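Local coordinates for protein mannosephosphate isomerase, putative (Archaeoglobus fulgidus, PDB 1ZX5) that probably catalyses the zinc-dependent interconversion of mannose 6-phosphate and fructose 6-phosphate, as a member of the type 1 mannose-6-phosphate isomerase family, at residues Thr238-Ile243 and Thr285-Arg290; Asn14-Pro19 and Glu38-Ser43; Val98-Ser103 and Glu202-Val207; Asp70-Arg75 and Leu276-Thr281. One frame throughout, in Å; residues are numbered along the deposited sequence.

Contact 1 (Thr238-Ile243 and Thr285-Arg290); sequences TGTAEI and TVESER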
loop_
_atom_site.group_PDB
_atom_site.type_symbol
_atom_site.label_atom_id
_atom_site.label_comp_id
_atom_site.label_asym_id
_atom_site.label_seq_id
_atom_site.Cartn_x
_atom_site.Cartn_y
_atom_site.Cartn_z
ATOM N N THR A 238 6.983 -6.537 22.459
ATOM C CA THR A 238 6.658 -6.531 23.876
ATOM C C THR A 238 7.937 -6.182 24.623
ATOM O O THR A 238 8.799 -7.023 24.796
ATOM C CB THR A 238 6.107 -7.916 24.335
ATOM O OG1 THR A 238 4.915 -8.210 23.595
ATOM C CG2 THR A 238 5.743 -7.895 25.798
ATOM N N GLY A 239 8.066 -4.934 25.049
ATOM C CA GLY A 239 9.339 -4.442 25.570
ATOM C C GLY A 239 10.114 -3.779 24.440
ATOM O O GLY A 239 9.543 -3.033 23.646
ATOM N N THR A 240 11.402 -4.086 24.345
ATOM C CA THR A 240 12.291 -3.448 23.376
ATOM C C THR A 240 12.710 -4.430 22.291
ATOM O O THR A 240 13.151 -5.534 22.593
ATOM C CB THR A 240 13.541 -2.827 24.058
ATOM O OG1 THR A 240 13.113 -1.918 25.078
ATOM C CG2 THR A 240 14.432 -2.062 23.042
ATOM N N ALA A 241 12.558 -4.029 21.031
ATOM C CA ALA A 241 13.003 -4.860 19.926
ATOM C C ALA A 241 13.943 -4.064 19.044
ATOM O O ALA A 241 13.696 -2.892 18.747
ATOM C CB ALA A 241 11.818 -5.369 19.107
ATOM N N GLU A 242 15.020 -4.714 18.623
ATOM C CA GLU A 242 15.935 -4.132 17.667
ATOM C C GLU A 242 15.467 -4.438 16.249
ATOM O O GLU A 242 15.095 -5.566 15.935
ATOM C CB GLU A 242 17.352 -4.655 17.894
ATOM C CG GLU A 242 18.351 -4.087 16.898
ATOM C CD GLU A 242 19.784 -4.395 17.246
ATOM O OE1 GLU A 242 20.119 -5.571 17.522
ATOM O OE2 GLU A 242 20.589 -3.456 17.243
ATOM N N ILE A 243 15.507 -3.433 15.389
ATOM C CA ILE A 243 15.066 -3.600 14.014
ATOM C C ILE A 243 16.182 -3.193 13.056
ATOM O O ILE A 243 16.813 -2.154 13.244
ATOM C CB ILE A 243 13.752 -2.794 13.762
ATOM C CG1 ILE A 243 12.619 -3.365 14.627
ATOM C CG2 ILE A 243 13.367 -2.787 12.260
ATOM C CD1 ILE A 243 11.272 -2.763 14.340
ATOM N N THR A 285 16.116 0.743 17.820
ATOM C CA THR A 285 15.160 0.008 18.638
ATOM C C THR A 285 13.780 0.657 18.648
ATOM O O THR A 285 13.642 1.872 18.466
ATOM C CB THR A 285 15.653 -0.206 20.086
ATOM O OG1 THR A 285 15.754 1.060 20.755
ATOM C CG2 THR A 285 16.995 -0.925 20.107
ATOM N N VAL A 286 12.764 -0.184 18.827
ATOM C CA VAL A 286 11.394 0.254 19.074
ATOM C C VAL A 286 10.966 -0.327 20.427
ATOM O O VAL A 286 11.351 -1.446 20.781
ATOM C CB VAL A 286 10.419 -0.139 17.924
ATOM C CG1 VAL A 286 10.951 0.383 16.607
ATOM C CG2 VAL A 286 10.250 -1.646 17.818
ATOM N N GLU A 287 10.209 0.452 21.201
ATOM C CA GLU A 287 9.792 0.003 22.514
ATOM C C GLU A 287 8.307 0.223 22.737
ATOM O O GLU A 287 7.793 1.330 22.564
ATOM C CB GLU A 287 10.601 0.696 23.615
ATOM C CG GLU A 287 10.362 0.101 24.981
ATOM C CD GLU A 287 10.764 1.032 26.107
ATOM O OE1 GLU A 287 11.093 2.201 25.827
ATOM O OE2 GLU A 287 10.770 0.589 27.276
ATOM N N SER A 288 7.633 -0.834 23.178
ATOM C CA SER A 288 6.196 -0.802 23.383
ATOM C C SER A 288 5.806 -1.801 24.461
ATOM O O SER A 288 6.388 -2.887 24.554
ATOM C CB SER A 288 5.486 -1.144 22.067
ATOM O OG SER A 288 4.088 -1.014 22.187
ATOM N N GLU A 289 4.828 -1.433 25.287
ATOM C CA GLU A 289 4.256 -2.364 26.281
ATOM C C GLU A 289 3.806 -3.679 25.601
ATOM O O GLU A 289 4.149 -4.776 26.043
ATOM C CB GLU A 289 3.049 -1.692 26.938
ATOM C CG GLU A 289 2.554 -2.349 28.212
ATOM C CD GLU A 289 1.428 -1.569 28.849
ATOM O OE1 GLU A 289 1.319 -1.570 30.093
ATOM O OE2 GLU A 289 0.663 -0.926 28.099
ATOM N N ARG A 290 3.018 -3.536 24.536
ATOM C CA ARG A 290 2.649 -4.628 23.640
ATOM C C ARG A 290 2.077 -3.949 22.418
ATOM O O ARG A 290 1.017 -3.326 22.486
ATOM C CB ARG A 290 1.616 -5.601 24.250
ATOM C CG ARG A 290 1.361 -6.841 23.373
ATOM C CD ARG A 290 0.073 -7.618 23.743
ATOM N NE ARG A 290 -1.105 -6.734 23.781
ATOM C CZ ARG A 290 -1.759 -6.259 22.718
ATOM N NH1 ARG A 290 -1.388 -6.589 21.480
ATOM N NH2 ARG A 290 -2.798 -5.446 22.894
HETATM O O HOH W 1 12.030 -2.471 27.446
#

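Contact 2 (Asn14-Pro19 and Glu38-Ser43); sequences NLVERP and ESWEFS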
loop_
_atom_site.group_PDB
_atom_site.type_symbol
_atom_site.label_atom_id
_atom_site.label_comp_id
_atom_site.label_asym_id
_atom_site.label_seq_id
_atom_site.Cartn_x
_atom_site.Cartn_y
_atom_site.Cartn_z
ATOM N N ASN A 14 -2.132 13.391 4.440
ATOM C CA ASN A 14 -2.339 13.351 3.005
ATOM C C ASN A 14 -3.531 12.424 2.728
ATOM O O ASN A 14 -3.364 11.252 2.388
ATOM C CB ASN A 14 -1.049 12.883 2.310
ATOM C CG ASN A 14 -1.065 13.107 0.797
ATOM O OD1 ASN A 14 -2.033 13.633 0.245
ATOM N ND2 ASN A 14 0.005 12.684 0.120
ATOM N N LEU A 15 -4.732 12.972 2.885
ATOM C CA LEU A 15 -5.977 12.197 2.846
ATOM C C LEU A 15 -6.721 12.366 1.534
ATOM O O LEU A 15 -6.576 13.386 0.865
ATOM C CB LEU A 15 -6.897 12.581 4.017
ATOM C CG LEU A 15 -6.235 12.571 5.407
ATOM C CD1 LEU A 15 -7.242 12.988 6.506
ATOM C CD2 LEU A 15 -5.579 11.196 5.713
ATOM N N VAL A 16 -7.512 11.351 1.179
ATOM C CA VAL A 16 -8.314 11.348 -0.045
ATOM C C VAL A 16 -9.753 11.006 0.310
ATOM O O VAL A 16 -10.022 9.949 0.888
ATOM C CB VAL A 16 -7.776 10.323 -1.108
ATOM C CG1 VAL A 16 -8.511 10.465 -2.436
ATOM C CG2 VAL A 16 -6.261 10.501 -1.323
ATOM N N GLU A 17 -10.663 11.915 -0.037
ATOM C CA GLU A 17 -12.104 11.711 0.121
ATOM C C GLU A 17 -12.613 10.714 -0.908
ATOM O O GLU A 17 -12.277 10.804 -2.090
ATOM C CB GLU A 17 -12.865 13.053 0.008
ATOM C CG GLU A 17 -12.465 14.052 1.124
ATOM C CD GLU A 17 -13.027 15.453 0.953
ATOM O OE1 GLU A 17 -14.063 15.618 0.286
ATOM O OE2 GLU A 17 -12.435 16.410 1.504
ATOM N N ARG A 18 -13.410 9.753 -0.454
ATOM C CA ARG A 18 -13.991 8.742 -1.334
ATOM C C ARG A 18 -15.415 8.478 -0.888
ATOM O O ARG A 18 -15.681 8.466 0.320
ATOM C CB ARG A 18 -13.211 7.429 -1.281
ATOM C CG ARG A 18 -11.800 7.507 -1.781
ATOM C CD ARG A 18 -11.738 7.744 -3.297
ATOM N NE ARG A 18 -10.365 7.539 -3.749
ATOM C CZ ARG A 18 -9.812 8.130 -4.803
ATOM N NH1 ARG A 18 -10.520 8.976 -5.541
ATOM N NH2 ARG A 18 -8.545 7.873 -5.111
ATOM N N PRO A 19 -16.329 8.253 -1.848
ATOM C CA PRO A 19 -17.717 7.993 -1.463
ATOM C C PRO A 19 -17.843 6.670 -0.701
ATOM O O PRO A 19 -18.736 6.524 0.133
ATOM C CB PRO A 19 -18.472 7.954 -2.812
ATOM C CG PRO A 19 -17.427 7.606 -3.842
ATOM C CD PRO A 19 -16.134 8.227 -3.317
ATOM N N GLU A 38 -8.750 7.058 1.836
ATOM C CA GLU A 38 -7.315 6.801 1.716
ATOM C C GLU A 38 -6.478 7.777 2.517
ATOM O O GLU A 38 -6.851 8.928 2.692
ATOM C CB GLU A 38 -6.860 6.839 0.247
ATOM C CG GLU A 38 -7.850 6.164 -0.721
ATOM C CD GLU A 38 -7.353 6.095 -2.152
ATOM O OE1 GLU A 38 -6.124 6.245 -2.383
ATOM O OE2 GLU A 38 -8.206 5.891 -3.049
ATOM N N SER A 39 -5.345 7.289 3.008
ATOM C CA SER A 39 -4.279 8.127 3.527
ATOM C C SER A 39 -2.992 7.697 2.856
ATOM O O SER A 39 -2.611 6.538 2.969
ATOM C CB SER A 39 -4.118 7.941 5.037
ATOM O OG SER A 39 -2.951 8.617 5.454
ATOM N N TRP A 40 -2.328 8.634 2.183
ATOM C CA TRP A 40 -1.106 8.369 1.437
ATOM C C TRP A 40 0.079 8.698 2.330
ATOM O O TRP A 40 0.252 9.843 2.761
ATOM C CB TRP A 40 -1.080 9.191 0.134
ATOM C CG TRP A 40 -2.107 8.733 -0.920
ATOM C CD1 TRP A 40 -3.324 8.137 -0.687
ATOM C CD2 TRP A 40 -1.999 8.862 -2.350
ATOM N NE1 TRP A 40 -3.965 7.878 -1.879
ATOM C CE2 TRP A 40 -3.176 8.306 -2.914
ATOM C CE3 TRP A 40 -1.019 9.386 -3.210
ATOM C CZ2 TRP A 40 -3.400 8.260 -4.300
ATOM C CZ3 TRP A 40 -1.242 9.337 -4.590
ATOM C CH2 TRP A 40 -2.424 8.780 -5.119
ATOM N N GLU A 41 0.875 7.676 2.640
ATOM C CA GLU A 41 1.942 7.794 3.620
ATOM C C GLU A 41 3.283 7.876 2.901
ATOM O O GLU A 41 3.727 6.900 2.306
ATOM C CB GLU A 41 1.915 6.588 4.574
ATOM C CG GLU A 41 0.540 6.283 5.206
ATOM C CD GLU A 41 0.233 7.167 6.412
ATOM O OE1 GLU A 41 1.156 7.487 7.176
ATOM O OE2 GLU A 41 -0.934 7.545 6.615
ATOM N N PHE A 42 3.928 9.043 2.973
ATOM C CA PHE A 42 5.211 9.308 2.301
ATOM C C PHE A 42 5.109 9.155 0.796
ATOM O O PHE A 42 6.004 8.619 0.147
ATOM C CB PHE A 42 6.356 8.473 2.913
ATOM C CG PHE A 42 6.537 8.738 4.369
ATOM C CD1 PHE A 42 7.071 9.956 4.801
ATOM C CD2 PHE A 42 6.100 7.816 5.317
ATOM C CE1 PHE A 42 7.214 10.239 6.167
ATOM C CE2 PHE A 42 6.247 8.078 6.681
ATOM C CZ PHE A 42 6.804 9.298 7.105
ATOM N N SER A 43 3.997 9.646 0.249
ATOM C CA SER A 43 3.778 9.632 -1.182
ATOM C C SER A 43 4.767 10.541 -1.899
ATOM O O SER A 43 4.862 11.732 -1.590
ATOM C CB SER A 43 2.358 10.073 -1.511
ATOM O OG SER A 43 2.260 10.414 -2.888
HETATM O O HOH W 2 -1.577 10.920 5.618
#

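Contact 3 (Val98-Ser103 and Glu202-Val207); sequences VHVHPS and EKVKKV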
loop_
_atom_site.group_PDB
_atom_site.type_symbol
_atom_site.label_atom_id
_atom_site.label_comp_id
_atom_site.label_asym_id
_atom_site.label_seq_id
_atom_site.Cartn_x
_atom_site.Cartn_y
_atom_site.Cartn_z
ATOM N N VAL A 98 -15.080 -3.824 -8.900
ATOM C CA VAL A 98 -13.977 -4.653 -9.363
ATOM C C VAL A 98 -13.095 -3.849 -10.325
ATOM O O VAL A 98 -13.582 -3.132 -11.196
ATOM C CB VAL A 98 -14.472 -5.963 -10.037
ATOM C CG1 VAL A 98 -13.299 -6.769 -10.581
ATOM C CG2 VAL A 98 -15.277 -6.817 -9.033
ATOM N N HIS A 99 -11.791 -3.954 -10.122
ATOM C CA HIS A 99 -10.827 -3.281 -10.969
ATOM C C HIS A 99 -9.597 -4.169 -11.133
ATOM O O HIS A 99 -9.506 -5.232 -10.517
ATOM C CB HIS A 99 -10.478 -1.888 -10.418
ATOM C CG HIS A 99 -10.103 -1.875 -8.968
ATOM N ND1 HIS A 99 -11.018 -2.087 -7.954
ATOM C CD2 HIS A 99 -8.918 -1.631 -8.357
ATOM C CE1 HIS A 99 -10.408 -2.009 -6.786
ATOM N NE2 HIS A 99 -9.134 -1.730 -7.001
ATOM N N VAL A 100 -8.674 -3.733 -11.979
ATOM C CA VAL A 100 -7.525 -4.510 -12.374
ATOM C C VAL A 100 -6.400 -3.538 -12.737
ATOM O O VAL A 100 -6.651 -2.440 -13.233
ATOM C CB VAL A 100 -7.873 -5.486 -13.584
ATOM C CG1 VAL A 100 -8.380 -4.728 -14.813
ATOM C CG2 VAL A 100 -6.680 -6.386 -13.955
ATOM N N HIS A 101 -5.165 -3.948 -12.471
ATOM C CA HIS A 101 -3.984 -3.149 -12.769
ATOM C C HIS A 101 -3.220 -3.732 -13.955
ATOM O O HIS A 101 -3.151 -4.955 -14.101
ATOM C CB HIS A 101 -3.054 -3.111 -11.559
ATOM C CG HIS A 101 -3.691 -2.553 -10.326
ATOM N ND1 HIS A 101 -4.302 -1.317 -10.296
ATOM C CD2 HIS A 101 -3.790 -3.051 -9.071
ATOM C CE1 HIS A 101 -4.769 -1.086 -9.083
ATOM N NE2 HIS A 101 -4.467 -2.120 -8.320
ATOM N N PRO A 102 -2.622 -2.856 -14.787
ATOM C CA PRO A 102 -1.733 -3.314 -15.851
ATOM C C PRO A 102 -0.322 -3.656 -15.328
ATOM O O PRO A 102 0.117 -3.117 -14.306
ATOM C CB PRO A 102 -1.658 -2.095 -16.776
ATOM C CG PRO A 102 -1.781 -0.933 -15.841
ATOM C CD PRO A 102 -2.732 -1.380 -14.752
ATOM N N SER A 103 0.376 -4.545 -16.033
ATOM C CA SER A 103 1.816 -4.726 -15.842
ATOM C C SER A 103 2.578 -3.535 -16.434
ATOM O O SER A 103 1.991 -2.697 -17.124
ATOM C CB SER A 103 2.269 -6.011 -16.524
ATOM O OG SER A 103 2.006 -5.952 -17.917
ATOM N N GLU A 202 -12.272 -0.945 -22.570
ATOM C CA GLU A 202 -11.225 -1.186 -23.570
ATOM C C GLU A 202 -9.871 -1.499 -22.934
ATOM O O GLU A 202 -9.125 -2.308 -23.471
ATOM C CB GLU A 202 -11.088 -0.019 -24.550
ATOM C CG GLU A 202 -12.239 0.097 -25.542
ATOM C CD GLU A 202 -12.363 -1.122 -26.466
ATOM O OE1 GLU A 202 -11.390 -1.419 -27.209
ATOM O OE2 GLU A 202 -13.440 -1.778 -26.451
ATOM N N LYS A 203 -9.573 -0.854 -21.800
ATOM C CA LYS A 203 -8.346 -1.089 -21.053
ATOM C C LYS A 203 -8.418 -2.411 -20.296
ATOM O O LYS A 203 -7.455 -3.162 -20.288
ATOM C CB LYS A 203 -8.048 0.050 -20.060
ATOM C CG LYS A 203 -8.037 1.472 -20.625
ATOM C CD LYS A 203 -6.928 1.709 -21.623
ATOM C CE LYS A 203 -6.907 3.175 -22.100
ATOM N NZ LYS A 203 -5.912 3.983 -21.312
ATOM N N VAL A 204 -9.552 -2.672 -19.648
ATOM C CA VAL A 204 -9.805 -3.938 -18.960
ATOM C C VAL A 204 -9.538 -5.134 -19.883
ATOM O O VAL A 204 -8.831 -6.065 -19.500
ATOM C CB VAL A 204 -11.262 -4.019 -18.393
ATOM C CG1 VAL A 204 -11.573 -5.418 -17.871
ATOM C CG2 VAL A 204 -11.476 -2.979 -17.295
ATOM N N LYS A 205 -10.086 -5.095 -21.096
ATOM C CA LYS A 205 -9.938 -6.194 -22.055
ATOM C C LYS A 205 -8.478 -6.512 -22.381
ATOM O O LYS A 205 -8.109 -7.666 -22.554
ATOM C CB LYS A 205 -10.688 -5.884 -23.351
ATOM C CG LYS A 205 -12.198 -5.944 -23.229
ATOM C CD LYS A 205 -12.866 -5.982 -24.616
ATOM C CE LYS A 205 -12.670 -4.672 -25.367
ATOM N NZ LYS A 205 -13.494 -4.588 -26.623
ATOM N N LYS A 206 -7.656 -5.478 -22.450
ATOM C CA LYS A 206 -6.238 -5.630 -22.752
ATOM C C LYS A 206 -5.353 -6.172 -21.616
ATOM O O LYS A 206 -4.267 -6.687 -21.878
ATOM C CB LYS A 206 -5.701 -4.300 -23.268
ATOM C CG LYS A 206 -6.213 -4.020 -24.689
ATOM C CD LYS A 206 -5.784 -2.660 -25.167
ATOM C CE LYS A 206 -6.232 -2.403 -26.602
ATOM N NZ LYS A 206 -6.171 -0.926 -26.863
ATOM N N VAL A 207 -5.806 -6.065 -20.366
ATOM C CA VAL A 207 -4.941 -6.417 -19.231
ATOM C C VAL A 207 -5.512 -7.520 -18.344
ATOM O O VAL A 207 -4.782 -8.122 -17.569
ATOM C CB VAL A 207 -4.562 -5.168 -18.360
ATOM C CG1 VAL A 207 -4.083 -4.016 -19.242
ATOM C CG2 VAL A 207 -5.734 -4.713 -17.496
#

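Contact 4 (Asp70-Arg75 and Leu276-Thr281); sequences DELLGR and LVPAST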
loop_
_atom_site.group_PDB
_atom_site.type_symbol
_atom_site.label_atom_id
_atom_site.label_comp_id
_atom_site.label_asym_id
_atom_site.label_seq_id
_atom_site.Cartn_x
_atom_site.Cartn_y
_atom_site.Cartn_z
ATOM N N ASP A 70 20.208 8.650 -2.943
ATOM C CA ASP A 70 21.203 7.607 -2.637
ATOM C C ASP A 70 21.192 7.216 -1.163
ATOM O O ASP A 70 21.189 6.035 -0.842
ATOM C CB ASP A 70 22.628 8.040 -3.041
ATOM C CG ASP A 70 22.798 8.206 -4.552
ATOM O OD1 ASP A 70 21.885 7.834 -5.328
ATOM O OD2 ASP A 70 23.864 8.714 -4.970
ATOM N N GLU A 71 21.185 8.216 -0.283
ATOM C CA GLU A 71 21.081 7.986 1.161
ATOM C C GLU A 71 19.765 7.315 1.569
ATOM O O GLU A 71 19.763 6.422 2.416
ATOM C CB GLU A 71 21.270 9.281 1.957
ATOM C CG GLU A 71 21.460 9.014 3.445
ATOM C CD GLU A 71 21.570 10.268 4.299
ATOM O OE1 GLU A 71 21.823 11.365 3.745
ATOM O OE2 GLU A 71 21.416 10.143 5.540
ATOM N N LEU A 72 18.655 7.744 0.970
ATOM C CA LEU A 72 17.361 7.127 1.252
ATOM C C LEU A 72 17.302 5.665 0.822
ATOM O O LEU A 72 16.836 4.812 1.578
ATOM C CB LEU A 72 16.213 7.895 0.591
ATOM C CG LEU A 72 15.632 9.128 1.280
ATOM C CD1 LEU A 72 14.632 9.786 0.333
ATOM C CD2 LEU A 72 14.969 8.768 2.602
ATOM N N LEU A 73 17.773 5.381 -0.390
ATOM C CA LEU A 73 17.607 4.058 -0.978
ATOM C C LEU A 73 18.675 3.068 -0.556
ATOM O O LEU A 73 18.406 1.865 -0.494
ATOM C CB LEU A 73 17.540 4.139 -2.502
ATOM C CG LEU A 73 16.335 4.844 -3.135
ATOM C CD1 LEU A 73 16.553 4.961 -4.646
ATOM C CD2 LEU A 73 15.004 4.144 -2.831
ATOM N N GLY A 74 19.879 3.570 -0.275
ATOM C CA GLY A 74 20.986 2.726 0.151
ATOM C C GLY A 74 21.357 1.717 -0.910
ATOM O O GLY A 74 21.657 2.092 -2.048
ATOM N N ARG A 75 21.307 0.436 -0.548
ATOM C CA ARG A 75 21.668 -0.651 -1.465
ATOM C C ARG A 75 20.682 -0.799 -2.633
ATOM O O ARG A 75 20.997 -1.453 -3.633
ATOM C CB ARG A 75 21.822 -1.977 -0.714
ATOM C CG ARG A 75 22.951 -1.980 0.313
ATOM C CD ARG A 75 23.213 -3.367 0.914
ATOM N NE ARG A 75 22.020 -3.933 1.539
ATOM C CZ ARG A 75 21.313 -4.954 1.054
ATOM N NH1 ARG A 75 21.678 -5.557 -0.076
ATOM N NH2 ARG A 75 20.231 -5.378 1.708
ATOM N N LEU A 276 9.337 7.294 8.191
ATOM C CA LEU A 276 10.268 6.966 7.114
ATOM C C LEU A 276 11.699 6.864 7.667
ATOM O O LEU A 276 12.208 7.806 8.286
ATOM C CB LEU A 276 10.187 8.024 6.000
ATOM C CG LEU A 276 11.218 8.021 4.856
ATOM C CD1 LEU A 276 10.998 6.860 3.909
ATOM C CD2 LEU A 276 11.143 9.346 4.066
ATOM N N VAL A 277 12.333 5.713 7.445
ATOM C CA VAL A 277 13.676 5.456 7.932
ATOM C C VAL A 277 14.623 5.354 6.735
ATOM O O VAL A 277 14.525 4.407 5.952
ATOM C CB VAL A 277 13.744 4.146 8.764
ATOM C CG1 VAL A 277 15.145 3.962 9.384
ATOM C CG2 VAL A 277 12.621 4.107 9.839
ATOM N N PRO A 278 15.527 6.338 6.575
ATOM C CA PRO A 278 16.520 6.262 5.494
ATOM C C PRO A 278 17.468 5.068 5.650
ATOM O O PRO A 278 17.749 4.641 6.775
ATOM C CB PRO A 278 17.295 7.589 5.614
ATOM C CG PRO A 278 16.394 8.504 6.411
ATOM C CD PRO A 278 15.666 7.576 7.367
ATOM N N ALA A 279 17.943 4.543 4.519
ATOM C CA ALA A 279 18.929 3.449 4.486
ATOM C C ALA A 279 20.198 3.721 5.277
ATOM O O ALA A 279 20.871 2.782 5.709
ATOM C CB ALA A 279 19.291 3.115 3.058
ATOM N N SER A 280 20.535 4.996 5.463
ATOM C CA SER A 280 21.714 5.374 6.246
ATOM C C SER A 280 21.590 5.034 7.741
ATOM O O SER A 280 22.549 5.165 8.480
ATOM C CB SER A 280 22.039 6.860 6.060
ATOM O OG SER A 280 20.961 7.680 6.483
ATOM N N THR A 281 20.409 4.614 8.184
ATOM C CA THR A 281 20.253 4.041 9.516
ATOM C C THR A 281 20.297 2.526 9.347
ATOM O O THR A 281 19.454 1.952 8.667
ATOM C CB THR A 281 18.941 4.547 10.214
ATOM O OG1 THR A 281 19.127 5.902 10.631
ATOM C CG2 THR A 281 18.568 3.720 11.436
#

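Contact 1 (Thr238-Ile243 and Thr285-Arg290)
The shortest polar bond between the two segments runs from Gly239 N to Ser288 O, 2.7 Å, with an angle of 156° at the hydrogen. Ser288 N answers to Gly239 O, and the same reciprocal pattern recurs where Ala241 N meets Val286 O at 2.9 Å. Hydrogen-bonded and non-hydrogen-bonded pairs therefore alternate in an antiparallel ladder. At Gly239 the chain turns a corner with phi 94°, and a beta carbon there would press on the carbonyl oxygen of Thr238. Thr240, Glu242, Thr285 and Glu287 share one face. There Glu287 has CG anti to its backbone N (chi1 -171°), which sets CG 3.4 Å from Thr240 OG1, and a water held by that hydroxyl bonds weakly to Glu287 OE2. An alanine at Glu287 would probably leave Arg262, the salt-bridge partner of OE1, without its mate and break the weak water link. On the face of Ala241 and Val286 the end of Ile243 reaches in, its side chain crossing that of Val286 at about a right angle. Strand 240-244 is an outermost strand of a four-stranded sheet in the cupin domain; beyond 283-288 comes strand 259-262, where Leu261 touches Val286, while Val237 of strand 230-237 packs on Val286 and Ser288.

Contact 2 (Asn14-Pro19 and Glu38-Ser43)
Arg18 grips Glu38 side-on, NE at 2.8 Å and NH2 at 2.9 Å both reaching OE2, a salt bridge from just past the edge strand 15-17 to strand 36-41 in the six-stranded antiparallel sheet of this cupin-family catalytic region. OE2 lies in the guanidinium plane, yet both nitrogens approach it from the same face of the carboxylate, whose plane is turned 49° from theirs. Val16 CG1 sits 3.5 Å above the centre of the guanidinium and so covers one of its faces. Glu38 has CG anti to its carbonyl carbon (chi1 -41°), and the chain, extended beyond, carries the carboxylate between Arg18 and Trp40. Its other oxygen, OE1, accepts from Trp40 NE1 at 2.8 Å and forms a salt bridge with Arg88 on strand 85-92. An alanine in place of Glu38 would probably leave Arg18 and Arg88 without their shared carboxylate and the indole N-H without its acceptor. Val16 CG2 packs obliquely on the indole, 3.5 Å from Trp40 NE1. The backbone fixes the register: Trp40 N donates almost straight to Asn14 O (174° at the hydrogen). Asn14 ND2 turns to Arg48 O and Ser50 OG. One water accepts from Asn14 N at 2.8 Å and donates to Ser39 OG.

Contact 3 (Val98-Ser103 and Glu202-Val207)
Val207 meets Val100 and Pro102 with one methyl each. Its chi1 of -48° puts CG2 between the backbone N and the carbonyl carbon and CG1 anti to the carbonyl carbon, and the two branches take different partners: CG2 lies 3.8 Å from Val100 CG1, CG1 lies 4.0 Å from Pro102 CB. Val100 has its own CG1 in the equivalent position between N and carbonyl carbon (chi1 59°), with CG2 anti to the backbone N. Both Val100 methyls therefore approach Val207 CG2, Val100 CG2 at 4.0 Å, and the two valines meet obliquely. One turn earlier on the helix, Val204 CG2 adds a looser contact, 4.3 Å from Val100 CG1. This is apolar packing of helix 201-207 on strand 99-100 and the residues after it. Strand 99-100, paired antiparallel with 194-195, follows Pro95, Thr96 and Gln97 of the fructofuranose pocket in sequence. Tyr194 of the partner strand touches Pro102, Val204 and Val207. The CB of Val100 points toward the helix, that of His101 away from it; His101 ND1 is bonded to Leu192 O. Beyond Pro102, Ser103 is the N-cap of helix 104-109, its OG bonded to Ala106 N.

Contact 4 (Asp70-Arg75 and Leu276-Thr281)
The carboxylate of Glu71 is met by Ser280 OG on the anti lone pair of OE2, the one turned away from OE1, at 2.7 Å. The second flat group, the Leu72 peptide carbonyl, is approached differently: Ala279 N donates to Leu72 O at 3.2 Å from 44° above the carbonyl plane.

Glu71 reaches the serine because its CG is anti to the backbone N (chi1 -168°) and the chain stays extended beyond. Ser280 replies with OG between its backbone N and carbonyl carbon, and its CB rests 3.4 Å from Glu71 CG. The carboxylate is held further by Leu4 N on OE2 and Glu3 N on OE1, which ties the N-terminal segment to the same spot. Leu72 serves the apolar side: its CD2 lies 4.0 Å from Pro278 CB, the two side chains crossing obliquely, and also packs on Leu276 CD2, 4.1 Å away.

At the helix end Gly74 leaves helical angles with phi 62°. A beta carbon here would clash with the Ala279 methyl, so the close fit of Gly74 CA to Ala279 CB, 3.4 Å, depends on glycine. Ala279 and Ser280 are the central residues of a type I beta turn, closed by Thr281 N to Pro278 O. The contact thus docks the C-terminal end of helix 61-73, in the catalytic domain, against a beta turn following strand 274-277 in the cupin domain.

Overall arrangement
Along the chain contact 2 closes first; contact 4 then opens, and contact 3 lies wholly within its span. Contact 1 opens at 238 before contact 4 closes at 281, and closes last, so these two alternate. Contacts 1 and 4 have centres 22 Å apart, and strands 274-277 and 283-288 follow each other directly. Contact 4 joins the catalytic and cupin domains, and it touches contact 2 where Phe42 CZ packs 3.4 Å from Leu276 N. Contact 3 lies on the other side of the chain's centre from contact 1, their centres 42 Å apart. Contact 3, beside the sugar pocket in sequence, and contact 1, in the cupin domain, are thus well separated.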